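Bifunctional protein PutA (Bdellovibrio bacteriovorus, PDB 5UR2) probably oxidises proline to glutamate in two steps, joining an FAD-dependent proline dehydrogenase to an NAD-dependent L-glutamate gamma-semialdehyde dehydrogenase in one chain. Local coordinates at residues K50-P61 with M413-T424. Numbering follows the deposited sequence.
Sequences KTNMFRFVDVLP and MAYLVRRLLENT. With P5F (N-propargylglycine-modified flavin adenine dinucleotide), chain F.
Phe54 lies sandwiched: its ring has Lys50 CG, from its own helix, over one face and Leu420 CB over the other, a CH-pi contact 4.0 Å from the ring centroid and 26° off the normal. At the ring edge, in plane, Leu421 CD2 comes to 3.5 Å from CE2 of Phe54. Thr424 OG1 sits at the same edge, near CZ; its chi1 of 62° turns the hydroxyl back to donate to Leu420 O (2.8 Å). That carbonyl also takes Thr424 N, from the opposite face of its plane. Lys50 runs past Thr424, its NZ stopping 3.7 Å from Thr424 OG1. One turn beyond Phe54, Val57 CG1 packs against both Leu416 CD2 (3.9 Å) and Val417 CG2. At the far end Met413 CB lies 3.6 Å from Pro61 CG, and its CG sits against Val57 O. The contact is mostly apolar, between two nearly antiparallel helices, with axes 161° apart in direction and 8.9 Å at closest approach. Glu422 turns instead to the modified flavin, its OE2 2.9 Å from O3B of the adenosine ribose. Asp58 forms salt bridges with Arg910 of its own chain and with Arg977 of the second subunit. Helix 409-423 follows the last strand of the proline dehydrogenase barrel, 400-406, and helix 47-59 of the N-terminal region packs along it; helices 35-45 and 103-115 flank the pair.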
loop_
_atom_site.group_PDB
_atom_site.type_symbol
_atom_site.label_atom_id
_atom_site.label_comp_id
_atom_site.label_asym_id
_atom_site.label_seq_id
_atom_site.Cartn_x
_atom_site.Cartn_y
_atom_site.Cartn_z
ATOM N N LYS B 50 -26.757 -9.412 -21.761
ATOM C CA LYS B 50 -26.206 -9.234 -23.100
ATOM C C LYS B 50 -24.877 -9.965 -23.236
ATOM O O LYS B 50 -24.656 -10.705 -24.202
ATOM C CB LYS B 50 -26.033 -7.743 -23.402
ATOM C CG LYS B 50 -25.337 -7.465 -24.735
ATOM C CD LYS B 50 -25.240 -5.966 -25.027
ATOM C CE LYS B 50 -24.454 -5.693 -26.294
ATOM N NZ LYS B 50 -24.365 -4.242 -26.615
ATOM N N THR B 51 -23.990 -9.788 -22.251
ATOM C CA THR B 51 -22.694 -10.454 -22.265
ATOM C C THR B 51 -22.855 -11.967 -22.262
ATOM O O THR B 51 -22.259 -12.669 -23.086
ATOM C CB THR B 51 -21.873 -10.009 -21.056
ATOM O OG1 THR B 51 -21.499 -8.634 -21.199
ATOM C CG2 THR B 51 -20.618 -10.902 -20.875
ATOM N N ASN B 52 -23.672 -12.492 -21.344
ATOM C CA ASN B 52 -23.799 -13.939 -21.228
ATOM C C ASN B 52 -24.496 -14.550 -22.440
ATOM O O ASN B 52 -24.109 -15.629 -22.903
ATOM C CB ASN B 52 -24.539 -14.302 -19.942
ATOM C CG ASN B 52 -23.725 -13.999 -18.699
ATOM O OD1 ASN B 52 -22.500 -13.876 -18.755
ATOM N ND2 ASN B 52 -24.402 -13.883 -17.564
ATOM N N MET B 53 -25.530 -13.892 -22.967
ATOM C CA MET B 53 -26.237 -14.484 -24.099
ATOM C C MET B 53 -25.354 -14.498 -25.341
ATOM O O MET B 53 -25.350 -15.482 -26.090
ATOM C CB MET B 53 -27.566 -13.767 -24.351
ATOM C CG MET B 53 -28.361 -14.326 -25.546
ATOM S SD MET B 53 -28.800 -16.097 -25.471
ATOM C CE MET B 53 -29.862 -16.137 -24.030
ATOM N N PHE B 54 -24.597 -13.420 -25.577
ATOM C CA PHE B 54 -23.741 -13.382 -26.762
ATOM C C PHE B 54 -22.568 -14.358 -26.646
ATOM O O PHE B 54 -22.160 -14.960 -27.646
ATOM C CB PHE B 54 -23.207 -11.966 -27.006
ATOM C CG PHE B 54 -24.255 -10.963 -27.435
ATOM C CD1 PHE B 54 -25.605 -11.282 -27.443
ATOM C CD2 PHE B 54 -23.872 -9.700 -27.867
ATOM C CE1 PHE B 54 -26.557 -10.348 -27.840
ATOM C CE2 PHE B 54 -24.820 -8.762 -28.275
ATOM C CZ PHE B 54 -26.156 -9.083 -28.260
ATOM N N ARG B 55 -22.008 -14.522 -25.442
ATOM C CA ARG B 55 -20.944 -15.499 -25.241
ATOM C C ARG B 55 -21.467 -16.917 -25.393
ATOM O O ARG B 55 -20.803 -17.775 -25.992
ATOM C CB ARG B 55 -20.323 -15.323 -23.857
ATOM C CG ARG B 55 -19.465 -14.078 -23.731
ATOM C CD ARG B 55 -18.841 -13.964 -22.354
ATOM N NE ARG B 55 -17.824 -12.915 -22.333
ATOM C CZ ARG B 55 -17.188 -12.526 -21.238
ATOM N NH1 ARG B 55 -17.473 -13.104 -20.080
ATOM N NH2 ARG B 55 -16.279 -11.559 -21.299
ATOM N N PHE B 56 -22.656 -17.182 -24.856
ATOM C CA PHE B 56 -23.244 -18.504 -25.017
ATOM C C PHE B 56 -23.444 -18.819 -26.491
ATOM O O PHE B 56 -23.052 -19.889 -26.970
ATOM C CB PHE B 56 -24.582 -18.589 -24.292
ATOM C CG PHE B 56 -25.229 -19.929 -24.416
ATOM C CD1 PHE B 56 -24.860 -20.957 -23.568
ATOM C CD2 PHE B 56 -26.153 -20.187 -25.416
ATOM C CE1 PHE B 56 -25.433 -22.206 -23.682
ATOM C CE2 PHE B 56 -26.722 -21.438 -25.542
ATOM C CZ PHE B 56 -26.363 -22.451 -24.675
ATOM N N VAL B 57 -24.019 -17.876 -27.237
ATOM C CA VAL B 57 -24.212 -18.088 -28.667
ATOM C C VAL B 57 -22.876 -18.351 -29.338
ATOM O O VAL B 57 -22.766 -19.219 -30.213
ATOM C CB VAL B 57 -24.949 -16.885 -29.287
ATOM C CG1 VAL B 57 -24.966 -16.973 -30.808
ATOM C CG2 VAL B 57 -26.361 -16.831 -28.755
ATOM N N ASP B 58 -21.837 -17.620 -28.920
ATOM C CA ASP B 58 -20.503 -17.769 -29.503
ATOM C C ASP B 58 -19.975 -19.194 -29.358
ATOM O O ASP B 58 -19.456 -19.778 -30.318
ATOM C CB ASP B 58 -19.539 -16.787 -28.832
ATOM C CG ASP B 58 -18.104 -16.924 -29.336
ATOM O OD1 ASP B 58 -17.925 -16.926 -30.569
ATOM O OD2 ASP B 58 -17.164 -17.013 -28.506
ATOM N N VAL B 59 -20.101 -19.771 -28.162
ATOM C CA VAL B 59 -19.460 -21.061 -27.899
ATOM C C VAL B 59 -20.300 -22.243 -28.382
ATOM O O VAL B 59 -19.743 -23.319 -28.642
ATOM C CB VAL B 59 -19.136 -21.206 -26.398
ATOM C CG1 VAL B 59 -20.406 -21.278 -25.574
ATOM C CG2 VAL B 59 -18.227 -22.415 -26.135
ATOM N N LEU B 60 -21.613 -22.058 -28.554
ATOM C CA LEU B 60 -22.522 -23.175 -28.822
ATOM C C LEU B 60 -22.070 -24.125 -29.930
ATOM O O LEU B 60 -22.091 -25.346 -29.703
ATOM C CB LEU B 60 -23.929 -22.638 -29.119
ATOM C CG LEU B 60 -24.967 -23.744 -29.308
ATOM C CD1 LEU B 60 -25.104 -24.616 -28.048
ATOM C CD2 LEU B 60 -26.306 -23.159 -29.713
ATOM N N PRO B 61 -21.655 -23.671 -31.119
ATOM C CA PRO B 61 -21.315 -24.643 -32.175
ATOM C C PRO B 61 -20.050 -25.447 -31.894
ATOM O O PRO B 61 -19.787 -26.414 -32.617
ATOM C CB PRO B 61 -21.148 -23.765 -33.424
ATOM C CG PRO B 61 -20.741 -22.446 -32.895
ATOM C CD PRO B 61 -21.457 -22.280 -31.576
ATOM N N MET B 413 -21.957 -18.812 -36.713
ATOM C CA MET B 413 -22.351 -18.353 -35.391
ATOM C C MET B 413 -21.513 -17.173 -34.925
ATOM O O MET B 413 -21.983 -16.396 -34.091
ATOM C CB MET B 413 -22.259 -19.495 -34.379
ATOM C CG MET B 413 -23.528 -19.697 -33.566
ATOM S SD MET B 413 -24.984 -20.090 -34.567
ATOM C CE MET B 413 -24.359 -21.418 -35.603
ATOM N N ALA B 414 -20.287 -17.026 -35.440
ATOM C CA ALA B 414 -19.536 -15.796 -35.204
ATOM C C ALA B 414 -20.212 -14.604 -35.882
ATOM O O ALA B 414 -20.405 -13.552 -35.259
ATOM C CB ALA B 414 -18.095 -15.958 -35.689
ATOM N N TYR B 415 -20.579 -14.758 -37.167
ATOM C CA TYR B 415 -21.238 -13.687 -37.918
ATOM C C TYR B 415 -22.552 -13.265 -37.265
ATOM O O TYR B 415 -22.842 -12.067 -37.161
ATOM C CB TYR B 415 -21.456 -14.151 -39.356
ATOM C CG TYR B 415 -22.101 -13.149 -40.292
ATOM C CD1 TYR B 415 -21.354 -12.174 -40.936
ATOM C CD2 TYR B 415 -23.457 -13.204 -40.554
ATOM C CE1 TYR B 415 -21.958 -11.272 -41.807
ATOM C CE2 TYR B 415 -24.063 -12.310 -41.416
ATOM C CZ TYR B 415 -23.313 -11.352 -42.041
ATOM O OH TYR B 415 -23.947 -10.481 -42.897
ATOM N N LEU B 416 -23.365 -14.239 -36.829
ATOM C CA LEU B 416 -24.593 -13.947 -36.095
ATOM C C LEU B 416 -24.317 -13.109 -34.843
ATOM O O LEU B 416 -25.172 -12.319 -34.418
ATOM C CB LEU B 416 -25.295 -15.254 -35.708
ATOM C CG LEU B 416 -26.521 -15.224 -34.762
ATOM C CD1 LEU B 416 -27.763 -14.611 -35.425
ATOM C CD2 LEU B 416 -26.864 -16.598 -34.152
ATOM N N VAL B 417 -23.150 -13.295 -34.218
ATOM C CA VAL B 417 -22.810 -12.507 -33.038
ATOM C C VAL B 417 -22.552 -11.064 -33.431
ATOM O O VAL B 417 -22.925 -10.135 -32.704
ATOM C CB VAL B 417 -21.597 -13.106 -32.297
ATOM C CG1 VAL B 417 -21.067 -12.109 -31.276
ATOM C CG2 VAL B 417 -21.985 -14.388 -31.589
ATOM N N ARG B 418 -21.927 -10.852 -34.592
ATOM C CA ARG B 418 -21.683 -9.488 -35.067
ATOM C C ARG B 418 -22.998 -8.779 -35.412
ATOM O O ARG B 418 -23.163 -7.591 -35.103
ATOM C CB ARG B 418 -20.730 -9.513 -36.266
ATOM C CG ARG B 418 -20.077 -8.160 -36.608
ATOM C CD ARG B 418 -18.585 -8.304 -36.995
ATOM N NE ARG B 418 -18.344 -8.118 -38.432
ATOM C CZ ARG B 418 -17.205 -8.419 -39.065
ATOM N NH1 ARG B 418 -16.176 -8.935 -38.398
ATOM N NH2 ARG B 418 -17.095 -8.211 -40.379
ATOM N N ARG B 419 -23.949 -9.497 -36.032
ATOM C CA ARG B 419 -25.278 -8.932 -36.273
ATOM C C ARG B 419 -25.961 -8.541 -34.966
ATOM O O ARG B 419 -26.500 -7.434 -34.848
ATOM C CB ARG B 419 -26.149 -9.926 -37.051
ATOM C CG ARG B 419 -25.453 -10.539 -38.260
ATOM C CD ARG B 419 -25.534 -9.677 -39.504
ATOM N NE ARG B 419 -25.134 -8.287 -39.311
ATOM C CZ ARG B 419 -23.877 -7.855 -39.299
ATOM N NH1 ARG B 419 -22.870 -8.707 -39.448
ATOM N NH2 ARG B 419 -23.631 -6.561 -39.136
ATOM N N LEU B 420 -25.929 -9.429 -33.962
ATOM C CA LEU B 420 -26.508 -9.099 -32.661
ATOM C C LEU B 420 -25.852 -7.864 -32.056
ATOM O O LEU B 420 -26.535 -7.005 -31.486
ATOM C CB LEU B 420 -26.392 -10.286 -31.699
ATOM C CG LEU B 420 -27.424 -11.408 -31.815
ATOM C CD1 LEU B 420 -26.945 -12.616 -31.042
ATOM C CD2 LEU B 420 -28.784 -10.949 -31.270
ATOM N N LEU B 421 -24.531 -7.753 -32.168
ATOM C CA LEU B 421 -23.843 -6.591 -31.619
ATOM C C LEU B 421 -24.286 -5.306 -32.308
ATOM O O LEU B 421 -24.651 -4.332 -31.643
ATOM C CB LEU B 421 -22.332 -6.764 -31.752
ATOM C CG LEU B 421 -21.767 -7.755 -30.734
ATOM C CD1 LEU B 421 -20.322 -8.073 -31.061
ATOM C CD2 LEU B 421 -21.908 -7.194 -29.334
ATOM N N GLU B 422 -24.308 -5.302 -33.645
ATOM C CA GLU B 422 -24.707 -4.100 -34.372
ATOM C C GLU B 422 -26.157 -3.712 -34.074
ATOM O O GLU B 422 -26.465 -2.539 -33.827
ATOM C CB GLU B 422 -24.523 -4.311 -35.873
ATOM C CG GLU B 422 -24.708 -3.037 -36.661
ATOM C CD GLU B 422 -23.714 -1.959 -36.248
ATOM O OE1 GLU B 422 -24.161 -0.909 -35.719
ATOM O OE2 GLU B 422 -22.486 -2.194 -36.407
ATOM N N ASN B 423 -27.063 -4.690 -34.090
ATOM C CA ASN B 423 -28.479 -4.383 -33.964
ATOM C C ASN B 423 -28.850 -3.928 -32.558
ATOM O O ASN B 423 -29.843 -3.213 -32.390
ATOM C CB ASN B 423 -29.310 -5.600 -34.368
ATOM C CG ASN B 423 -29.185 -5.926 -35.837
ATOM O OD1 ASN B 423 -28.784 -5.085 -36.637
ATOM N ND2 ASN B 423 -29.517 -7.157 -36.199
ATOM N N THR B 424 -28.087 -4.319 -31.538
ATOM C CA THR B 424 -28.350 -3.867 -30.171
ATOM C C THR B 424 -27.516 -2.658 -29.777
ATOM O O THR B 424 -27.581 -2.231 -28.618
ATOM C CB THR B 424 -28.082 -4.984 -29.153
ATOM O OG1 THR B 424 -26.689 -5.356 -29.204
ATOM C CG2 THR B 424 -28.977 -6.181 -29.438
HETATM P PA P5F F . -25.937 2.938 -39.082
HETATM O O1A P5F F . -26.475 4.234 -39.778
HETATM O O2A P5F F . -26.572 2.527 -37.848
HETATM O O5B P5F F . -24.499 3.001 -38.643
HETATM C C5B P5F F . -23.888 2.140 -37.690
HETATM C C4B P5F F . -22.364 2.305 -37.795
HETATM O O4B P5F F . -21.891 3.519 -37.263
HETATM C C3B P5F F . -21.522 1.260 -37.122
HETATM O O3B P5F F . -21.452 0.089 -37.841
HETATM C C2B P5F F . -20.212 1.932 -37.009
HETATM O O2B P5F F . -19.543 1.834 -38.219
HETATM C C1B P5F F . -20.589 3.351 -36.775
HETATM N N9A P5F F . -20.583 3.747 -35.390
HETATM C C8A P5F F . -21.305 3.193 -34.340
HETATM N N7A P5F F . -21.024 3.876 -33.224
HETATM C C5A P5F F . -20.124 4.906 -33.504
HETATM C C6A P5F F . -19.482 5.890 -32.756
HETATM N N6A P5F F . -19.725 6.014 -31.346
HETATM N N1A P5F F . -18.622 6.744 -33.344
HETATM C C2A P5F F . -18.365 6.671 -34.667
HETATM N N3A P5F F . -18.955 5.700 -35.421
HETATM C C4A P5F F . -19.822 4.827 -34.892
HETATM N N1 P5F F . -17.869 -3.187 -42.806
HETATM C C2 P5F F . -16.430 -3.168 -42.922
HETATM O O2 P5F F . -15.709 -2.496 -41.961
HETATM N N3 P5F F . -15.768 -3.819 -44.012
HETATM C C4 P5F F . -16.482 -4.514 -45.019
HETATM O O4 P5F F . -15.770 -5.128 -46.058
HETATM C C4X P5F F . -18.000 -4.544 -44.893
HETATM N N5 P5F F . -18.828 -5.342 -45.795
HETATM C C5X P5F F . -20.252 -4.960 -45.870
HETATM C C6 P5F F . -21.048 -5.292 -47.092
HETATM C C7 P5F F . -22.391 -4.851 -47.202
HETATM C C7M P5F F . -23.184 -5.192 -48.445
HETATM C C8 P5F F . -22.991 -4.089 -46.155
HETATM C C8M P5F F . -24.415 -3.600 -46.240
HETATM C C9 P5F F . -22.244 -3.769 -44.996
HETATM C C9A P5F F . -20.833 -4.232 -44.870
HETATM N N10 P5F F . -20.056 -3.879 -43.680
HETATM C C10 P5F F . -18.627 -3.898 -43.818
HETATM C "C1'" P5F F . -20.676 -3.339 -42.444
HETATM C "C2'" P5F F . -20.923 -1.832 -42.523
HETATM O "O2'" P5F F . -19.707 -1.188 -42.522
HETATM C "C3'" P5F F . -21.797 -1.263 -41.403
HETATM O "O3'" P5F F . -21.155 -1.468 -40.201
HETATM C "C4'" P5F F . -23.186 -1.875 -41.294
HETATM O "O4'" P5F F . -23.551 -2.291 -42.565
HETATM C "C5'" P5F F . -24.248 -0.989 -40.615
HETATM O "O5'" P5F F . -24.163 0.378 -40.966
HETATM P P P5F F . -25.425 1.351 -41.272
HETATM O O1P P5F F . -25.202 2.557 -42.262
HETATM O O2P P5F F . -26.515 0.280 -41.651
HETATM O O3P P5F F . -26.038 1.626 -39.774
HETATM C C21 P5F F . -17.956 -7.649 -44.922
HETATM C C22 P5F F . -18.390 -6.497 -45.478
HETATM C C23 P5F F . -16.465 -8.027 -44.921
#